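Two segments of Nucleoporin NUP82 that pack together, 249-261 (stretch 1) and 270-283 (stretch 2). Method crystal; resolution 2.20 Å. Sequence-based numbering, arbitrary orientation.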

# COMPACT_ATOMS: atom_id res chain seq x y z
N ALA B 249 4.31 14.48 5.44
CA ALA B 249 4.58 13.66 6.61
C ALA B 249 3.29 13.01 7.12
O ALA B 249 3.33 11.90 7.67
N PHE B 250 2.16 13.69 6.93
CA PHE B 250 0.86 13.13 7.29
C PHE B 250 -0.01 12.85 6.07
O PHE B 250 -0.78 11.90 6.06
N ASP B 251 0.13 13.68 5.03
CA ASP B 251 -0.76 13.58 3.88
C ASP B 251 -0.38 12.41 2.97
O ASP B 251 -1.21 11.91 2.22
N MET B 252 0.88 11.98 3.06
CA MET B 252 1.32 10.79 2.33
C MET B 252 1.90 9.75 3.29
O MET B 252 2.80 8.99 2.93
N GLU B 253 1.39 9.74 4.52
CA GLU B 253 1.69 8.67 5.45
C GLU B 253 0.92 7.43 5.01
O GLU B 253 -0.31 7.43 5.03
N VAL B 254 1.63 6.37 4.63
CA VAL B 254 0.98 5.18 4.10
C VAL B 254 0.36 4.34 5.21
O VAL B 254 1.00 4.08 6.23
N ALA B 255 -0.89 3.93 4.99
CA ALA B 255 -1.58 3.03 5.91
C ALA B 255 -1.40 1.58 5.45
O ALA B 255 -1.14 0.70 6.26
N ALA B 256 -1.53 1.35 4.15
CA ALA B 256 -1.36 0.02 3.59
C ALA B 256 -1.26 0.06 2.07
O ALA B 256 -1.67 1.03 1.44
N ALA B 257 -0.73 -1.02 1.50
CA ALA B 257 -0.62 -1.15 0.06
C ALA B 257 -0.91 -2.60 -0.33
O ALA B 257 -0.69 -3.52 0.46
N CYS B 258 -1.41 -2.79 -1.55
CA CYS B 258 -1.68 -4.13 -2.03
C CYS B 258 -1.63 -4.19 -3.55
O CYS B 258 -1.77 -3.17 -4.23
N PHE B 259 -1.39 -5.39 -4.06
CA PHE B 259 -1.63 -5.71 -5.46
C PHE B 259 -3.02 -6.31 -5.56
O PHE B 259 -3.52 -6.87 -4.58
N PRO B 260 -3.65 -6.20 -6.74
CA PRO B 260 -4.92 -6.91 -6.88
C PRO B 260 -4.74 -8.40 -6.67
O PRO B 260 -3.66 -8.94 -6.90
N THR B 261 -5.81 -9.03 -6.19
CA THR B 261 -5.93 -10.48 -6.15
C THR B 261 -5.51 -11.02 -7.51
O THR B 261 -5.86 -10.44 -8.53
N MET B 270 -0.16 -5.58 -12.55
CA MET B 270 1.00 -4.68 -12.52
C MET B 270 0.68 -3.38 -11.79
O MET B 270 1.43 -2.41 -11.90
N THR B 271 -0.44 -3.36 -11.08
CA THR B 271 -0.90 -2.13 -10.44
C THR B 271 -0.76 -2.23 -8.94
O THR B 271 -1.41 -3.07 -8.30
N LEU B 272 0.08 -1.38 -8.36
CA LEU B 272 0.19 -1.27 -6.91
C LEU B 272 -0.76 -0.19 -6.42
O LEU B 272 -0.72 0.95 -6.88
N TRP B 273 -1.63 -0.57 -5.49
CA TRP B 273 -2.59 0.34 -4.89
C TRP B 273 -2.13 0.73 -3.49
O TRP B 273 -1.62 -0.11 -2.75
N LEU B 274 -2.33 1.99 -3.12
CA LEU B 274 -1.93 2.47 -1.80
C LEU B 274 -3.02 3.30 -1.14
O LEU B 274 -3.73 4.06 -1.79
N ALA B 275 -3.11 3.16 0.18
CA ALA B 275 -4.03 3.94 0.99
C ALA B 275 -3.27 4.69 2.08
O ALA B 275 -2.52 4.08 2.85
N MET B 276 -3.47 6.00 2.12
CA MET B 276 -2.84 6.86 3.11
C MET B 276 -3.75 7.03 4.31
O MET B 276 -4.98 6.97 4.18
N THR B 277 -3.17 7.24 5.49
CA THR B 277 -3.96 7.47 6.69
C THR B 277 -4.73 8.78 6.59
O THR B 277 -5.69 9.00 7.32
N SER B 278 -4.31 9.65 5.67
CA SER B 278 -5.00 10.91 5.45
C SER B 278 -6.36 10.69 4.78
O SER B 278 -7.21 11.57 4.80
N GLY B 279 -6.53 9.52 4.18
CA GLY B 279 -7.78 9.17 3.50
C GLY B 279 -7.65 9.06 1.99
O GLY B 279 -8.60 8.67 1.31
N ASP B 280 -6.48 9.40 1.46
CA ASP B 280 -6.26 9.39 0.02
C ASP B 280 -5.84 8.02 -0.49
O ASP B 280 -5.27 7.21 0.25
N VAL B 281 -6.13 7.78 -1.76
CA VAL B 281 -5.81 6.52 -2.42
C VAL B 281 -4.99 6.82 -3.66
O VAL B 281 -5.27 7.77 -4.39
N TYR B 282 -3.97 5.99 -3.91
CA TYR B 282 -3.09 6.16 -5.05
C TYR B 282 -2.90 4.84 -5.78
O TYR B 282 -3.10 3.77 -5.21
N ALA B 283 -2.49 4.92 -7.04
CA ALA B 283 -2.17 3.73 -7.83
C ALA B 283 -0.91 3.95 -8.65
O ALA B 283 -0.67 5.04 -9.16

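Strands 254-258 and 272-276 run antiparallel, and in the regular part of the pairing Ala-257 and Leu-274 share one face, Ala-256, Ala-275, Cys-258 and Trp-273 the other. At the bulge between Val-254 and Ala-256, Ala-255 N and Ala-256 N both donate to Ala-275 O (2.7 and 3.2 Å); Ala-255 turns its methyl toward stretch 2, its CB lying 3.6 Å from Thr-277 CG2.

Apolar packing covers the strands. The small Ala-257 leaves room for Leu-274 (chi1 m), with CB 4.0 Å from CG. Leu-272 (t, p) lays CD1 over the face of the Phe-259 ring (chi1 m), 4.0 Å from its centroid, a CH-pi contact. Cys-258 (p) brings SG within 4.3 Å of Trp-273 CB, while Pro-260 CD meets the indole edge at CD1, 4.1 Å away. Flexible Met-276 (m, m, t) places SD 3.8 Å from Val-254 CG2 and CE 4.1 Å from Met-252 CE.

Polar contacts gather at the turn 276-279. Extended Glu-253 (t, t) accepts from Thr-277 (p), OG1 to OE2 2.6 Å; that hydroxyl also accepts from a water donating to Phe-250 O. Short Ser-278 (p) brings OG to Asp-251 O, donating at 3.0 Å.

Water completes this end. One molecule donates to both Asp-251 OD1 and Asp-280 OD2, bridging carboxylates that have no direct bond; another links Asp-251 O, Asp-280 OD2 and Tyr-282 OH.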

# COMPACT_ATOMS: atom_id res chain seq x y z
CB ALA B 249 5.21 14.51 7.71
CB PHE B 250 0.12 14.06 8.26
CG PHE B 250 -0.24 15.40 7.67
CD1 PHE B 250 -1.35 15.54 6.86
CD2 PHE B 250 0.53 16.52 7.95
CE1 PHE B 250 -1.68 16.77 6.32
CE2 PHE B 250 0.20 17.75 7.41
CZ PHE B 250 -0.91 17.88 6.60
CB ASP B 251 -0.75 14.88 3.08
CG ASP B 251 -2.14 15.29 2.60
OD1 ASP B 251 -3.10 14.51 2.77
OD2 ASP B 251 -2.27 16.40 2.03
CB MET B 252 2.35 11.16 1.26
CG MET B 252 1.76 11.97 0.11
SD MET B 252 2.86 12.16 -1.31
CE MET B 252 2.81 10.50 -1.99
CB GLU B 253 1.33 9.05 6.89
CG GLU B 253 1.71 8.01 7.92
CD GLU B 253 1.19 8.34 9.31
OE1 GLU B 253 2.02 8.54 10.22
OE2 GLU B 253 -0.04 8.39 9.49
CB VAL B 254 1.98 4.30 3.31
CG1 VAL B 254 1.27 3.08 2.72
CG2 VAL B 254 2.64 5.12 2.20
CB ALA B 255 -3.05 3.37 5.98
CB ALA B 256 -2.50 -0.89 4.02
CB ALA B 257 0.75 -0.74 -0.42
CB CYS B 258 -3.05 -4.60 -1.54
SG CYS B 258 -4.43 -3.67 -2.24
CB PHE B 259 -0.59 -6.68 -6.01
CG PHE B 259 0.75 -6.06 -6.28
CD1 PHE B 259 0.93 -5.23 -7.38
CD2 PHE B 259 1.83 -6.30 -5.45
CE1 PHE B 259 2.16 -4.65 -7.64
CE2 PHE B 259 3.06 -5.73 -5.71
CZ PHE B 259 3.23 -4.90 -6.80
CB PRO B 260 -5.33 -6.60 -8.32
CG PRO B 260 -4.74 -5.27 -8.58
CD PRO B 260 -3.41 -5.28 -7.86
CB THR B 261 -7.37 -10.91 -5.82
OG1 THR B 261 -8.26 -10.33 -6.78
CG2 THR B 261 -7.76 -10.43 -4.43
CB MET B 270 1.48 -4.34 -13.93
CG MET B 270 1.66 -5.51 -14.84
SD MET B 270 2.12 -4.97 -16.49
CE MET B 270 1.86 -6.49 -17.39
CB THR B 271 -2.36 -1.82 -10.81
OG1 THR B 271 -2.50 -1.80 -12.23
CG2 THR B 271 -2.77 -0.46 -10.24
CB LEU B 272 1.62 -0.95 -6.49
CG LEU B 272 1.85 -0.85 -4.98
CD1 LEU B 272 1.62 -2.19 -4.30
CD2 LEU B 272 3.25 -0.32 -4.67
CB TRP B 273 -3.97 -0.30 -4.83
CG TRP B 273 -4.67 -0.38 -6.15
CD1 TRP B 273 -4.59 -1.39 -7.06
CD2 TRP B 273 -5.57 0.58 -6.70
NE1 TRP B 273 -5.39 -1.12 -8.15
CE2 TRP B 273 -6.00 0.09 -7.95
CE3 TRP B 273 -6.06 1.82 -6.26
CZ2 TRP B 273 -6.89 0.79 -8.77
CZ3 TRP B 273 -6.94 2.51 -7.08
CH2 TRP B 273 -7.35 1.99 -8.31
CB LEU B 274 -0.66 3.32 -1.90
CG LEU B 274 0.57 2.64 -2.49
CD1 LEU B 274 0.71 2.97 -3.98
CD2 LEU B 274 1.82 3.06 -1.73
CB ALA B 275 -5.10 3.05 1.60
CB MET B 276 -2.53 8.23 2.50
CG MET B 276 -1.79 8.17 1.17
SD MET B 276 -0.13 7.49 1.32
CE MET B 276 0.42 7.56 -0.38
CB THR B 277 -3.08 7.50 7.96
OG1 THR B 277 -2.07 8.51 7.83
CG2 THR B 277 -2.41 6.15 8.18
CB SER B 278 -4.15 11.85 4.60
OG SER B 278 -3.98 11.32 3.30
CB ASP B 280 -5.21 10.43 -0.36
CG ASP B 280 -5.66 11.85 -0.09
OD1 ASP B 280 -6.89 12.09 -0.07
OD2 ASP B 280 -4.79 12.73 0.10
CB VAL B 281 -7.09 5.73 -2.80
CG1 VAL B 281 -6.75 4.50 -3.63
CG2 VAL B 281 -7.86 5.34 -1.55
CB TYR B 282 -1.73 6.70 -4.62
CG TYR B 282 -1.75 8.12 -4.10
CD1 TYR B 282 -2.00 8.38 -2.76
CD2 TYR B 282 -1.49 9.18 -4.94
CE1 TYR B 282 -2.00 9.68 -2.28
CE2 TYR B 282 -1.50 10.48 -4.47
CZ TYR B 282 -1.75 10.72 -3.14
OH TYR B 282 -1.76 12.01 -2.67
CB ALA B 283 -3.34 3.37 -8.74
O HOH W 1 -2.06 11.05 8.12
O HOH W 2 -2.28 12.24 -0.21
O HOH W 3 -5.32 15.15 1.39